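Local coordinates for uncharacterized protein (Bombyx mori, PDB 5AZ0) that is an aldo-keto reductase, AKR2E5, and so probably reduces aldehydes and ketones with a nicotinamide cofactor, as its family does, at residues G92-R95 with R96-F100; S224-G227 with T228-S232. All coordinates share one frame; numbering follows the deposited sequence.

Contact 1: G92-R95 with R96-F100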
loop_
_atom_site.group_PDB
_atom_site.type_symbol
_atom_site.label_atom_id
_atom_site.label_comp_id
_atom_site.label_asym_id
_atom_site.label_seq_id
_atom_site.Cartn_x
_atom_site.Cartn_y
_atom_site.Cartn_z
ATOM N N GLY A 92 16.795 17.296 -12.393
ATOM C CA GLY A 92 17.990 16.878 -11.628
ATOM C C GLY A 92 17.745 16.675 -10.128
ATOM O O GLY A 92 18.695 16.435 -9.369
ATOM N N VAL A 93 16.482 16.696 -9.712
ATOM C CA VAL A 93 16.132 16.414 -8.318
ATOM C C VAL A 93 16.426 14.966 -7.944
ATOM O O VAL A 93 17.002 14.709 -6.904
ATOM C CB VAL A 93 14.687 16.730 -8.025
ATOM C CG1 VAL A 93 14.405 16.485 -6.535
ATOM C CG2 VAL A 93 14.391 18.190 -8.390
ATOM N N VAL A 94 16.063 14.027 -8.817
ATOM C CA VAL A 94 16.459 12.601 -8.648
ATOM C C VAL A 94 16.877 11.961 -9.949
ATOM O O VAL A 94 16.585 12.488 -11.022
ATOM C CB VAL A 94 15.254 11.773 -8.137
ATOM C CG1 VAL A 94 14.981 12.120 -6.704
ATOM C CG2 VAL A 94 13.997 12.004 -8.962
ATOM N N ARG A 95 17.539 10.835 -9.828
ATOM C CA ARG A 95 17.747 9.854 -10.891
ATOM C C ARG A 95 16.691 8.713 -10.683
ATOM O O ARG A 95 16.233 8.471 -9.535
ATOM C CB ARG A 95 19.149 9.219 -10.788
ATOM C CG ARG A 95 20.350 10.070 -11.285
ATOM C CD ARG A 95 21.683 9.291 -11.262
ATOM N NE ARG A 95 22.058 9.078 -9.856
ATOM C CZ ARG A 95 22.098 7.906 -9.193
ATOM N NH1 ARG A 95 21.848 6.720 -9.780
ATOM N NH2 ARG A 95 22.421 7.920 -7.896
ATOM N N ARG A 96 16.336 8.028 -11.774
ATOM C CA ARG A 96 15.398 6.888 -11.731
ATOM C C ARG A 96 15.770 5.957 -10.597
ATOM O O ARG A 96 14.916 5.563 -9.825
ATOM C CB ARG A 96 15.393 6.116 -13.076
ATOM C CG ARG A 96 14.824 4.666 -13.052
ATOM C CD ARG A 96 13.368 4.746 -12.775
ATOM N NE ARG A 96 12.679 3.455 -12.535
ATOM C CZ ARG A 96 12.356 2.975 -11.336
ATOM N NH1 ARG A 96 12.807 3.543 -10.216
ATOM N NH2 ARG A 96 11.653 1.893 -11.267
ATOM N N GLU A 97 17.058 5.668 -10.502
ATOM C CA GLU A 97 17.647 4.738 -9.577
ATOM C C GLU A 97 17.403 5.142 -8.112
ATOM O O GLU A 97 17.574 4.293 -7.224
ATOM C CB GLU A 97 19.185 4.690 -9.782
ATOM C CG GLU A 97 19.715 3.996 -11.062
ATOM C CD GLU A 97 19.459 4.711 -12.430
ATOM O OE1 GLU A 97 19.334 5.967 -12.519
ATOM O OE2 GLU A 97 19.367 3.989 -13.457
ATOM N N ASP A 98 17.111 6.425 -7.851
ATOM C CA ASP A 98 16.872 6.813 -6.470
ATOM C C ASP A 98 15.439 6.479 -6.048
ATOM O O ASP A 98 15.133 6.590 -4.871
ATOM C CB ASP A 98 17.081 8.331 -6.300
ATOM C CG ASP A 98 18.510 8.796 -6.767
ATOM O OD1 ASP A 98 19.498 8.080 -6.540
ATOM O OD2 ASP A 98 18.586 9.838 -7.429
ATOM N N LEU A 99 14.547 6.270 -7.018
ATOM C CA LEU A 99 13.148 6.134 -6.713
ATOM C C LEU A 99 12.779 4.649 -6.530
ATOM O O LEU A 99 13.338 3.821 -7.211
ATOM C CB LEU A 99 12.314 6.719 -7.815
ATOM C CG LEU A 99 12.538 8.197 -8.019
ATOM C CD1 LEU A 99 11.808 8.623 -9.300
ATOM C CD2 LEU A 99 12.002 8.945 -6.833
ATOM N N PHE A 100 11.822 4.396 -5.641
ATOM C CA PHE A 100 11.189 3.115 -5.468
ATOM C C PHE A 100 9.760 3.264 -5.900
ATOM O O PHE A 100 8.989 3.903 -5.203
ATOM C CB PHE A 100 11.228 2.690 -3.993
ATOM C CG PHE A 100 10.867 1.255 -3.786
ATOM C CD1 PHE A 100 9.491 0.830 -3.810
ATOM C CD2 PHE A 100 11.860 0.309 -3.687
ATOM C CE1 PHE A 100 9.188 -0.518 -3.691
ATOM C CE2 PHE A 100 11.571 -1.045 -3.568
ATOM C CZ PHE A 100 10.248 -1.465 -3.550
#
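R95 and D98 hold each other by two hydrogen bonds, one between backbones and one from a backbone N to a carboxylate, at the start of the 3-10 turn 96-98, in the loop that carries the aldo-keto reductase barrel from helix 78-90 into strand 100-105. In one direction D98 N donates to R95 O (2.8 Å); in the other R95 N donates to D98 OD2 (2.8 Å, 166° at the hydrogen), nearly straight but from above the carboxylate plane. CG of D98 stands anti to its own carbonyl carbon (chi1 -56°), which brings the carboxylate back over the start of the turn. With an alanine in place of D98, R95 N would probably lose its carboxylate acceptor and the guanidinium its nearer charge.

Charge adds a looser layer. R95 NH2 lies 3.2 Å from D98 OD1, an electrostatic pairing alone, with the oxygen over one guanidinium face and the two planes 83° apart. E97 OE1 makes a long salt bridge to R95 NH1, here with planes nearly parallel. R95 is poorly ordered, so this network is probably mobile.

R96 NH2 donates to H130 O and N132 OD1, and R96 NH1 bonds weakly to L99 O. On the apolar side, V94 CG2 meets L99 CD1 at 4.0 Å.

Contact 2: S224-G227 with T228-S232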
loop_
_atom_site.group_PDB
_atom_site.type_symbol
_atom_site.label_atom_id
_atom_site.label_comp_id
_atom_site.label_asym_id
_atom_site.label_seq_id
_atom_site.Cartn_x
_atom_site.Cartn_y
_atom_site.Cartn_z
ATOM N N SER A 224 -4.048 2.589 4.488
ATOM C CA SER A 224 -4.929 3.200 5.497
ATOM C C SER A 224 -4.348 3.152 6.875
ATOM O O SER A 224 -4.986 2.654 7.766
ATOM C CB SER A 224 -6.298 2.518 5.577
ATOM O OG SER A 224 -6.957 2.578 4.336
ATOM N N PRO A 225 -3.138 3.663 7.053
ATOM C CA PRO A 225 -2.423 3.615 8.308
ATOM C C PRO A 225 -3.086 4.423 9.435
ATOM O O PRO A 225 -2.784 4.184 10.598
ATOM C CB PRO A 225 -1.032 4.149 7.947
ATOM C CG PRO A 225 -1.313 5.074 6.772
ATOM C CD PRO A 225 -2.398 4.400 6.009
ATOM N N PHE A 226 -3.982 5.342 9.104
ATOM C CA PHE A 226 -4.717 6.147 10.098
ATOM C C PHE A 226 -6.107 5.586 10.390
ATOM O O PHE A 226 -6.831 6.136 11.231
ATOM C CB PHE A 226 -4.888 7.586 9.585
ATOM C CG PHE A 226 -3.580 8.307 9.329
ATOM C CD1 PHE A 226 -2.664 8.482 10.334
ATOM C CD2 PHE A 226 -3.279 8.808 8.066
ATOM C CE1 PHE A 226 -1.429 9.097 10.080
ATOM C CE2 PHE A 226 -2.075 9.439 7.804
ATOM C CZ PHE A 226 -1.164 9.629 8.812
ATOM N N GLY A 227 -6.473 4.503 9.703
ATOM C CA GLY A 227 -7.769 3.898 9.829
ATOM C C GLY A 227 -8.843 4.964 9.731
ATOM O O GLY A 227 -8.853 5.744 8.778
ATOM N N THR A 228 -9.736 5.023 10.721
ATOM C CA THR A 228 -10.832 6.036 10.714
ATOM C C THR A 228 -10.485 7.240 11.596
ATOM O O THR A 228 -11.333 8.020 11.937
ATOM C CB THR A 228 -12.186 5.410 11.162
ATOM O OG1 THR A 228 -12.034 4.767 12.442
ATOM C CG2 THR A 228 -12.712 4.380 10.105
ATOM N N MET A 229 -9.227 7.424 11.954
ATOM C CA MET A 229 -8.873 8.500 12.860
ATOM C C MET A 229 -9.037 9.852 12.221
ATOM O O MET A 229 -9.483 10.803 12.871
ATOM C CB MET A 229 -7.448 8.368 13.337
ATOM C CG MET A 229 -7.116 9.430 14.343
ATOM S SD MET A 229 -5.548 9.086 15.083
ATOM C CE MET A 229 -4.443 9.606 13.773
ATOM N N VAL A 230 -8.615 9.935 10.972
ATOM C CA VAL A 230 -8.781 11.150 10.162
ATOM C C VAL A 230 -10.233 11.367 9.648
ATOM O O VAL A 230 -10.849 10.420 9.137
ATOM C CB VAL A 230 -7.767 11.168 8.974
ATOM C CG1 VAL A 230 -6.335 11.280 9.504
ATOM C CG2 VAL A 230 -7.932 9.960 8.017
ATOM N N PRO A 231 -10.775 12.613 9.754
ATOM C CA PRO A 231 -12.141 12.951 9.259
ATOM C C PRO A 231 -12.682 12.258 7.955
ATOM O O PRO A 231 -13.818 11.757 7.961
ATOM C CB PRO A 231 -12.076 14.482 9.110
ATOM C CG PRO A 231 -11.134 14.921 10.193
ATOM C CD PRO A 231 -10.193 13.764 10.487
ATOM N N SER A 232 -11.899 12.212 6.873
ATOM C CA SER A 232 -12.305 11.445 5.677
ATOM C C SER A 232 -12.496 9.948 5.970
ATOM O O SER A 232 -13.603 9.429 5.863
ATOM C CB SER A 232 -11.275 11.605 4.559
ATOM O OG SER A 232 -10.004 11.145 4.981
#
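F226 reaches across a tight turn to M229 and V230, and its side chain meets them in succession from CB outward. CB comes first, 4.0 Å from V230 CG1 and slightly farther from V230 CG2, so both valine methyls lie by the root of the phenylalanine. At CG the ring begins, and CG1 of V230 is still close, at 4.1 Å. The two ortho carbons then part company: CD2 remains beside V230 CG1, whereas CD1 meets the methyl CE of M229 at 4.0 Å. Both aliphatic groups approach the ring obliquely. Farther out, the side chain leads away from 228-232 toward helix 259-269, where F226 touches T260 and N263.

The backbone beneath is a type II' beta turn from F226 to M229, overlapping a type I turn from S224 to G227. It sits in a beta-to-alpha loop of the (beta/alpha)8 barrel, after strand 219-223, and so probably near the C-terminal side of the strands, where aldo-keto reductases bind cofactor and substrate. Its closing bond runs from M229 N to F226 O (2.8 Å, 160° at the hydrogen), tilted 24° from the carbonyl plane. G227 takes the first corner position with positive phi, where a side chain would clash with T228 N. The preceding turn is closed by G227 N donating to S224 O, which also accepts from N201 ND2.

M229 sends CG anti to its backbone N (chi1 -176°), continues extended through chi2 and bends only at chi3, bringing CE to the ring; its side chain also touches N263. The T228 side chain packs on S238 and P239, and T228 O accepts from K242 NZ.

From the N terminus, helix 78-90 ends and contact 1 folds the following loop at 92-100, delivering the chain into strand 100-105, the third strand in order across the parallel sheet. Three further strands and the helices between them follow before strand 219-223, the seventh, leads into the loop where contact 2 turns at 224-232 on the way to helix 246-255. The contacts stand in series, neither nested nor crossed. The centres of contact 1 and contact 2 are about 30 Å apart. The nearest atoms of contact 1 and contact 2 are about 16 Å apart. Contact 1 thus lies on a helix-to-strand connection beside helices 51-64 and 78-90, contact 2 on a strand-to-helix connection beside helix 259-269.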